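Short-chain type dehydrogenase/reductase (Mycobacterium ulcerans, PDB 3SVT) probably acts as an NAD-dependent oxidoreductase of the short-chain dehydrogenase/reductase family. Local coordinates at the interface of chains A and B and the interface of chains A and C. Coordinates in Å, arbitrary orientation; residue numbers count along the deposited sequence, not the author numbering. Chains: chain A/B/C, Short-chain type dehydrogenase/reductase.

Contact 1: the interface of chains A and B. Residues chain A 110-111, 113, 117; chain B 75, 128-129, 132.
The loop at A:Val111 and the first turns of helix 113-140 of chain A meet helix 113-140 and the start of helix 75-89 of chain B. In short-chain dehydrogenases/reductases, Rossmann-fold enzymes that are commonly tetramers, the long helix represented here by 113-140 is a usual subunit-pairing element. B:Lys132 touches A:Val111 with its terminal amine, NZ: the chain runs straight out from its helix, CG anti to the backbone N (chi1 176°), and B:Lys132 NZ donates to A:Val111 O at 2.9 Å, in the carbonyl plane. A long flexible lysine suits this place because it can span the gap to a main-chain carbonyl, and the bond does not rest on the valine side chain. Its own chain steadies it: B:Glu75 OE2 accepts a hydrogen bond from B:Lys132 NZ at 2.7 Å through its syn lone pair, a salt bridge within chain B. At the other oxygen of that carboxylate, B:Glu75 OE1 accepts a hydrogen bond from the hydroxyl OG of A:Ser113 at 2.6 Å, the serine coming from above the carboxylate plane, 39° out of it. One carboxylate thus binds the lysine of its own chain and the serine of the partner, so B:Glu75 both positions a first-shell group and crosses the interface itself. A:Ser113 is small, which may let the chains approach closely, and still offers a donor. A:Arg117 lies across B:Tyr129 at about a right angle, guanidinium and ring planes 56° apart; A:Arg117 NH2 donates to the phenol OH of B:Tyr129 at 3.3 Å, with OH at the guanidinium edge, nearly in plane. The backbone O of A:Ser113 sits over one guanidinium face, and CB of B:Glu75 covers one face of the tyrosine ring. A:Arg117 NH2 and B:Glu75 OE1, 4.3 Å apart, are not in contact, but their opposite charges may attract weakly. Beside this polar row, A:Val111 CG1 and B:Met128 CE meet tip to tip at 3.6 Å, the pliable thioether, bent at chi2 and chi3, fitting its methyl to the branched valine.

Contact 2: the interface of chains A and C. Residues chain A 236, 245, 250; chain C 233, 250-252.
A:Phe236 and C:Met233 cross at about a right angle, the thioether end of the methionine lying against the CE2-CZ part of the phenyl ring. Both come from helix 227-238, one from each chain, and the SD of C:Met233 is 3.7 Å from A:Phe236 CE2. The ring leaves its helix with CG anti to the backbone N (chi1 167°), which carries its far carbons toward the partner subunit. A phenyl group suits this place as a rigid apolar group whose far carbons CE2 and CZ reach the methionine, and methionine suits the other because its unbranched chain can fold to fit: it is bent at chi2 (67°) and chi3 (77°), bringing CE against both the ring and A:Val245. C:Met233 CE touches CE2 of A:Phe236 and also A:Val245 CG2, the latter pair 3.8 Å apart. The valine, in a loop, also crosses C:Met233 at about a right angle. Its two methyls face different neighbours: A:Val245 CG2 meets the methionine and lies 4.1 Å from C:Val252 CG2, whereas CG1 lies near the backbone O of C:Asn251. The two copies of Ile250, each in strand 249-252, meet each other, again at about a right angle. They exchange branches reciprocally: A:Ile250 CD1 approaches C:Ile250 CG2 at 4.0 Å, and A:Ile250 CG2 approaches C:Ile250 CD1 at 4.1 Å. A beta-branched residue is apt for an extended strand, and having both a short and a long arm allows identical side chains to interlock around the two-fold axis. By joining the C-terminal strands and helices 227-238 of two subunits through apolar packing, this patch probably contributes to holding together the tetramer typical of the family.

Contact 1: the interface of chains A and B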
# COMPACT_ATOMS: atom_id res chain seq x y z
N GLN A 110 -14.72 20.43 13.11
CA GLN A 110 -14.92 21.85 12.88
C GLN A 110 -14.54 22.28 11.45
O GLN A 110 -14.19 23.43 11.21
CB GLN A 110 -14.13 22.65 13.91
CG GLN A 110 -14.50 22.31 15.35
CD GLN A 110 -13.93 23.31 16.37
OE1 GLN A 110 -13.84 24.50 16.10
NE2 GLN A 110 -13.58 22.83 17.56
N VAL A 111 -14.59 21.35 10.50
CA VAL A 111 -14.19 21.66 9.13
C VAL A 111 -15.01 22.85 8.59
O VAL A 111 -16.24 22.86 8.71
CB VAL A 111 -14.34 20.41 8.21
CG1 VAL A 111 -14.60 20.81 6.74
CG2 VAL A 111 -13.15 19.53 8.32
N SER A 113 -16.68 24.06 5.81
CA SER A 113 -17.20 23.32 4.67
C SER A 113 -16.99 24.06 3.36
O SER A 113 -16.62 23.44 2.38
CB SER A 113 -18.68 22.99 4.87
OG SER A 113 -18.86 22.03 5.89
N ARG A 117 -14.85 22.56 0.31
CA ARG A 117 -15.36 22.48 -1.07
C ARG A 117 -14.44 23.13 -2.10
O ARG A 117 -14.26 22.61 -3.22
CB ARG A 117 -16.70 23.20 -1.24
CG ARG A 117 -17.93 22.52 -0.69
CD ARG A 117 -19.17 23.48 -0.84
NE ARG A 117 -19.99 23.14 0.25
CZ ARG A 117 -20.33 23.90 1.27
NH1 ARG A 117 -20.09 25.21 1.32
NH2 ARG A 117 -21.00 23.30 2.22
N GLU B 75 -25.44 19.73 4.00
CA GLU B 75 -24.87 19.56 5.33
C GLU B 75 -25.90 19.78 6.43
O GLU B 75 -25.89 19.08 7.45
CB GLU B 75 -23.67 20.53 5.55
CG GLU B 75 -22.92 20.23 6.85
CD GLU B 75 -21.71 21.11 7.07
OE1 GLU B 75 -21.44 22.02 6.26
OE2 GLU B 75 -21.02 20.88 8.10
N MET B 128 -17.98 13.64 4.17
CA MET B 128 -17.40 14.57 5.16
C MET B 128 -18.48 15.09 6.11
O MET B 128 -18.29 15.08 7.32
CB MET B 128 -16.68 15.73 4.50
CG MET B 128 -15.95 16.67 5.49
SD MET B 128 -17.04 17.95 6.17
CE MET B 128 -17.09 19.09 4.80
N TYR B 129 -19.64 15.49 5.58
CA TYR B 129 -20.71 16.03 6.45
C TYR B 129 -21.21 14.98 7.45
O TYR B 129 -21.38 15.27 8.61
CB TYR B 129 -21.91 16.54 5.66
CG TYR B 129 -21.63 17.50 4.52
CD1 TYR B 129 -20.70 18.52 4.63
CD2 TYR B 129 -22.35 17.40 3.34
CE1 TYR B 129 -20.44 19.38 3.59
CE2 TYR B 129 -22.12 18.28 2.29
CZ TYR B 129 -21.15 19.27 2.43
OH TYR B 129 -20.89 20.13 1.37
N LYS B 132 -18.32 14.45 10.00
CA LYS B 132 -18.18 15.63 10.83
C LYS B 132 -19.21 15.69 11.96
O LYS B 132 -18.86 15.93 13.11
CB LYS B 132 -18.33 16.88 9.95
CG LYS B 132 -18.31 18.20 10.67
CD LYS B 132 -18.55 19.36 9.65
CE LYS B 132 -18.42 20.73 10.28
NZ LYS B 132 -18.88 21.83 9.34

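Contact 2: the interface of chains A and C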
# COMPACT_ATOMS: atom_id res chain seq x y z
N PHE A 236 13.06 13.77 -14.64
CA PHE A 236 13.37 12.37 -14.90
C PHE A 236 12.12 11.66 -15.44
O PHE A 236 12.20 10.90 -16.42
CB PHE A 236 13.89 11.65 -13.63
CG PHE A 236 13.93 10.13 -13.76
CD1 PHE A 236 14.95 9.51 -14.48
CD2 PHE A 236 12.96 9.33 -13.16
CE1 PHE A 236 14.98 8.14 -14.63
CE2 PHE A 236 12.98 7.95 -13.30
CZ PHE A 236 14.00 7.35 -14.04
N VAL A 245 8.14 3.68 -17.25
CA VAL A 245 7.60 4.02 -15.93
C VAL A 245 6.24 4.73 -16.02
O VAL A 245 6.13 5.84 -16.56
CB VAL A 245 8.59 4.95 -15.16
CG1 VAL A 245 8.07 5.21 -13.73
CG2 VAL A 245 10.00 4.32 -15.16
N ILE A 250 5.37 8.34 -6.23
CA ILE A 250 6.75 8.33 -5.74
C ILE A 250 6.96 9.51 -4.79
O ILE A 250 6.65 10.65 -5.16
CB ILE A 250 7.76 8.46 -6.90
CG1 ILE A 250 7.62 7.30 -7.89
CG2 ILE A 250 9.17 8.50 -6.37
CD1 ILE A 250 8.51 7.44 -9.12
N MET C 233 16.75 3.90 -14.22
CA MET C 233 16.19 4.16 -12.89
C MET C 233 17.24 3.99 -11.81
O MET C 233 17.28 4.78 -10.86
CB MET C 233 15.01 3.22 -12.58
CG MET C 233 14.36 3.45 -11.22
SD MET C 233 13.50 5.03 -11.07
CE MET C 233 12.01 4.61 -11.99
N ILE C 250 9.81 1.35 -6.25
CA ILE C 250 9.37 1.96 -7.52
C ILE C 250 9.31 0.91 -8.64
O ILE C 250 10.33 0.24 -8.91
CB ILE C 250 10.38 3.08 -7.94
CG1 ILE C 250 10.46 4.18 -6.87
CG2 ILE C 250 9.98 3.71 -9.27
CD1 ILE C 250 11.60 5.25 -7.08
N ASN C 251 8.15 0.75 -9.27
CA ASN C 251 8.02 -0.21 -10.35
C ASN C 251 8.45 0.40 -11.67
O ASN C 251 8.08 1.52 -11.99
CB ASN C 251 6.58 -0.77 -10.49
CG ASN C 251 6.25 -1.82 -9.44
OD1 ASN C 251 6.57 -1.65 -8.28
ND2 ASN C 251 5.58 -2.90 -9.86
N VAL C 252 9.25 -0.37 -12.43
CA VAL C 252 9.63 -0.08 -13.83
C VAL C 252 9.05 -1.25 -14.63
O VAL C 252 9.73 -2.28 -14.89
CB VAL C 252 11.14 -0.02 -14.00
CG1 VAL C 252 11.52 0.15 -15.48
CG2 VAL C 252 11.72 1.15 -13.16

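The centres of the C-alpha atoms of contact 1 and contact 2 lie about 37 Å apart, and they share no residue or secondary-structure element. Chain A takes part in both, meeting chain B through helix 113-140 and its preceding loop, and chain C through helix 227-238, the loop at A:Val245 and strand 249-252. Each interface is two-fold symmetric, so each patch is repeated with the chains exchanged. Two different self-complementary surfaces on one subunit can build the deposited four-subunit assembly, with a largely polar patch at contact 1 and an apolar one at contact 2; this fits the tetramers common among short-chain dehydrogenases/reductases.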